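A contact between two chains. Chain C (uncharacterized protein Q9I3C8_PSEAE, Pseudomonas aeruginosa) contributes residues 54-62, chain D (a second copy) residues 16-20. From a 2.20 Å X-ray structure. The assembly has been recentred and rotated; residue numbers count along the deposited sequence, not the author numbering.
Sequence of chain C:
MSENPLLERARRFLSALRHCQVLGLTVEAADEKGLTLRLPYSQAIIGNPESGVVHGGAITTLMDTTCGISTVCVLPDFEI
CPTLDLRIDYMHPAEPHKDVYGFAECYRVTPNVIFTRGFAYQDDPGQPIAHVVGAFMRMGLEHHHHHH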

ATOM      1  N   VAL C  54      12.075  -1.787 -21.431  1.00 33.13           N
ATOM      2  CA  VAL C  54      10.688  -1.394 -21.167  1.00 32.94           C
ATOM      3  C   VAL C  54      10.646  -0.363 -20.049  1.00 33.63           C
ATOM      4  O   VAL C  54      11.422  -0.439 -19.098  1.00 34.45           O
ATOM      5  N   HIS C  55       9.837   0.671 -20.245  1.00 33.66           N
ATOM      6  CA  HIS C  55       9.693   1.730 -19.259  1.00 33.83           C
ATOM      7  C   HIS C  55       8.808   1.269 -18.106  1.00 31.77           C
ATOM      8  O   HIS C  55       7.724   0.732 -18.325  1.00 30.72           O
ATOM      9  N   GLY C  56       9.262   1.499 -16.878  1.00 30.63           N
ATOM     10  CA  GLY C  56       8.514   1.081 -15.700  1.00 27.02           C
ATOM     11  C   GLY C  56       7.110   1.658 -15.685  1.00 26.36           C
ATOM     12  O   GLY C  56       6.159   1.005 -15.244  1.00 25.50           O
ATOM     13  N   GLY C  57       6.978   2.891 -16.160  1.00 24.00           N
ATOM     14  CA  GLY C  57       5.690   3.570 -16.132  1.00 23.97           C
ATOM     15  C   GLY C  57       4.645   2.882 -16.988  1.00 22.44           C
ATOM     16  O   GLY C  57       3.466   2.886 -16.649  1.00 24.54           O
ATOM     17  N   ALA C  58       5.082   2.285 -18.096  1.00 22.01           N
ATOM     18  CA  ALA C  58       4.199   1.513 -18.977  1.00 22.52           C
ATOM     19  C   ALA C  58       3.649   0.265 -18.284  1.00 22.25           C
ATOM     20  O   ALA C  58       2.492  -0.129 -18.477  1.00 21.02           O
ATOM     21  N   ILE C  59       4.517  -0.386 -17.529  1.00 20.97           N
ATOM     22  CA  ILE C  59       4.147  -1.559 -16.758  1.00 22.60           C
ATOM     23  C   ILE C  59       3.165  -1.208 -15.638  1.00 22.84           C
ATOM     24  O   ILE C  59       2.183  -1.923 -15.397  1.00 22.48           O
ATOM     25  N   THR C  60       3.350  -0.036 -15.042  1.00 23.40           N
ATOM     26  CA  THR C  60       2.416   0.428 -14.026  1.00 21.55           C
ATOM     27  C   THR C  60       1.040   0.682 -14.629  1.00 21.13           C
ATOM     28  O   THR C  60       0.026   0.202 -14.113  1.00 19.58           O
ATOM     29  N   THR C  61       1.027   1.287 -15.810  1.00 19.72           N
ATOM     30  CA  THR C  61      -0.198   1.440 -16.563  1.00 20.76           C
ATOM     31  C   THR C  61      -0.783   0.058 -16.852  1.00 21.94           C
ATOM     32  O   THR C  61      -1.980  -0.141 -16.747  1.00 21.55           O
ATOM     33  N   LEU C  62       0.062  -0.873 -17.290  1.00 23.05           N
ATOM     34  CA  LEU C  62      -0.409  -2.216 -17.650  1.00 21.36           C
ATOM     35  C   LEU C  62      -1.135  -2.843 -16.472  1.00 22.16           C
ATOM     36  O   LEU C  62      -2.195  -3.467 -16.632  1.00 20.65           O
TER
ATOM     37  N   ALA D  16      10.564  13.385 -22.367  1.00 48.79           N
ATOM     38  CA  ALA D  16      11.100  12.102 -22.821  1.00 49.51           C
ATOM     39  C   ALA D  16      10.152  10.924 -22.586  1.00 50.37           C
ATOM     40  O   ALA D  16      10.435   9.803 -23.006  1.00 51.42           O
ATOM     41  N   LEU D  17       9.076  11.163 -21.836  1.00 51.00           N
ATOM     42  CA  LEU D  17       8.016  10.171 -21.665  1.00 50.26           C
ATOM     43  C   LEU D  17       6.946  10.345 -22.738  1.00 50.76           C
ATOM     44  O   LEU D  17       6.441  11.449 -22.943  1.00 52.61           O
ATOM     45  N   ARG D  18       6.586   9.247 -23.396  1.00 51.71           N
ATOM     46  CA  ARG D  18       5.627   9.268 -24.507  1.00 53.39           C
ATOM     47  C   ARG D  18       4.187   9.402 -24.007  1.00 52.94           C
ATOM     48  O   ARG D  18       3.445  10.298 -24.439  1.00 52.04           O
ATOM     49  N   HIS D  19       3.766   8.411 -23.216  1.00 51.25           N
ATOM     50  CA  HIS D  19       2.428   8.370 -22.630  1.00 50.34           C
ATOM     51  C   HIS D  19       2.071   9.720 -22.014  1.00 48.56           C
ATOM     52  O   HIS D  19       0.960  10.221 -22.176  1.00 48.31           O
ATOM     53  N   CYS D  20       3.045  10.333 -21.357  1.00 46.39           N
ATOM     54  CA  CYS D  20       2.840  11.634 -20.756  1.00 46.98           C
ATOM     55  C   CYS D  20       2.526  12.739 -21.759  1.00 46.24           C
ATOM     56  O   CYS D  20       1.687  13.602 -21.501  1.00 45.61           O
TER

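The two stretches meet over a small area, about 226 Å² summed over both sides, and their backbones stay well apart: the nearest CA atoms, those of C:Ala58 and D:His19, are 8.0 Å from each other. Side chains must therefore span the gap, and on chain D three consecutive residues do so.

D:Ala16 lies out of reach, so contact begins at D:Leu17. Its CA-to-CB bond points sideways, yet the end of the side chain comes nearer to chain C. With chi1 at -82° (m) and chi2 at 4°, between the usual wells, CD1 reaches to 4.0 Å from NE2 of C:His55. An aliphatic branch suits this buried position, offering the imidazole a nonpolar neighbour at van der Waals distance.

D:Arg18 makes the most extensive contribution from chain D. Its CA-to-CB bond also points sideways, but a p chi1 (68°) followed by chi2 and chi3 values between wells carries the guanidinium to the partner helix. NH2 donates a weak hydrogen bond to ND1 of C:His55, 3.1 Å away with an N-H...acceptor angle of only 123°. The histidine meets it with a CA-to-CB bond directed toward chain D and a t chi1 (177°); NH2 lies at the ring edge, near its plane, where the lone pair of an accepting ND1 is found. C:His55 is also the N-cap residue, right before the helix that starts at C:Gly56, so this pairing sits at the start of that helix.

Beyond the histidine, the arginine packs against the first turn of the helix. NH2 is 3.8 Å from N of C:Ala58 and 4.2 Å from its CB, and also 4.2 Å from C of C:Gly57. Glycine fits its own chain here: an ideal CB on C:Gly57 would lie 2.4 Å from CE1 of C:His55, clashing with the ring in its observed position. The guanidinium is not fully satisfied, since NE is buried by the contact without a polar partner in the model.

D:His19 points its CA-to-CB bond toward chain C and adopts a t chi1 (-166°). CD2 of its ring approaches OG1 of C:Thr61 at 3.7 Å, a packing contact. The threonine, in the m rotamer with its CA-to-CB bond toward chain D, uses OG1 to donate a hydrogen bond to O of C:Gly57 one helical turn earlier, at 3.1 Å. Threonine can thus satisfy its hydroxyl within its own helix while presenting a compact surface to the imidazole. D:Cys20 makes no contact with the partner stretch.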

ATOM      1  CB  VAL C  54       9.804  -2.608 -20.775  1.00 32.35           C
ATOM      2  CG1 VAL C  54       8.422  -2.150 -20.339  1.00 31.02           C
ATOM      3  CG2 VAL C  54       9.694  -3.574 -21.935  1.00 31.92           C
ATOM      4  CB  HIS C  55       9.083   2.967 -19.919  1.00 34.73           C
ATOM      5  CG  HIS C  55       8.831   4.094 -18.968  1.00 40.24           C
ATOM      6  ND1 HIS C  55       7.621   4.752 -18.900  1.00 41.10           N
ATOM      7  CD2 HIS C  55       9.626   4.667 -18.032  1.00 45.32           C
ATOM      8  CE1 HIS C  55       7.683   5.684 -17.964  1.00 48.73           C
ATOM      9  NE2 HIS C  55       8.880   5.637 -17.405  1.00 42.66           N
ATOM     10  CB  ALA C  58       4.938   1.133 -20.250  1.00 21.21           C
ATOM     11  CB  ILE C  59       5.414  -2.251 -16.184  1.00 20.02           C
ATOM     12  CG1 ILE C  59       6.378  -2.594 -17.324  1.00 21.63           C
ATOM     13  CG2 ILE C  59       5.038  -3.483 -15.381  1.00 23.98           C
ATOM     14  CD1 ILE C  59       7.652  -3.303 -16.875  1.00 16.84           C
ATOM     15  CB  THR C  60       2.972   1.665 -13.291  1.00 24.18           C
ATOM     16  OG1 THR C  60       4.117   1.266 -12.517  1.00 26.65           O
ATOM     17  CG2 THR C  60       1.922   2.273 -12.360  1.00 25.46           C
ATOM     18  CB  THR C  61       0.060   2.161 -17.901  1.00 19.19           C
ATOM     19  OG1 THR C  61       0.547   3.487 -17.647  1.00 21.25           O
ATOM     20  CG2 THR C  61      -1.224   2.261 -18.697  1.00 23.79           C
ATOM     21  CB  LEU C  62       0.768  -3.104 -18.056  1.00 18.96           C
ATOM     22  CG  LEU C  62       0.501  -4.610 -18.066  1.00 17.88           C
ATOM     23  CD1 LEU C  62      -0.418  -4.953 -19.228  1.00 15.55           C
ATOM     24  CD2 LEU C  62       1.813  -5.399 -18.130  1.00 12.06           C
TER
ATOM     25  CB  ALA D  16      12.431  11.835 -22.146  1.00 49.73           C
ATOM     26  CB  LEU D  17       7.375  10.317 -20.283  1.00 49.88           C
ATOM     27  CG  LEU D  17       8.056   9.679 -19.070  1.00 45.47           C
ATOM     28  CD1 LEU D  17       9.379   9.044 -19.452  1.00 47.20           C
ATOM     29  CD2 LEU D  17       8.241  10.709 -17.968  1.00 40.34           C
ATOM     30  CB  ARG D  18       5.739   7.970 -25.307  1.00 54.36           C
ATOM     31  CG  ARG D  18       5.251   6.739 -24.522  1.00 58.37           C
ATOM     32  CD  ARG D  18       6.398   6.058 -23.759  1.00 63.20           C
ATOM     33  NE  ARG D  18       6.155   6.007 -22.312  1.00 63.48           N
ATOM     34  CZ  ARG D  18       5.148   5.347 -21.740  1.00 62.07           C
ATOM     35  NH1 ARG D  18       4.235   4.751 -22.498  1.00 64.80           N
ATOM     36  NH2 ARG D  18       5.021   5.327 -20.416  1.00 54.35           N
ATOM     37  CB  HIS D  19       2.355   7.263 -21.564  1.00 51.53           C
ATOM     38  CG  HIS D  19       0.960   6.903 -21.145  1.00 52.20           C
ATOM     39  ND1 HIS D  19      -0.118   7.757 -21.320  1.00 55.92           N
ATOM     40  CD2 HIS D  19       0.484   5.820 -20.475  1.00 51.51           C
ATOM     41  CE1 HIS D  19      -1.205   7.192 -20.823  1.00 51.29           C
ATOM     42  NE2 HIS D  19      -0.873   6.005 -20.331  1.00 52.19           N
ATOM     43  CB  CYS D  20       4.048  11.993 -19.917  1.00 46.84           C
ATOM     44  SG  CYS D  20       4.128  10.933 -18.486  1.00 50.26           S
TER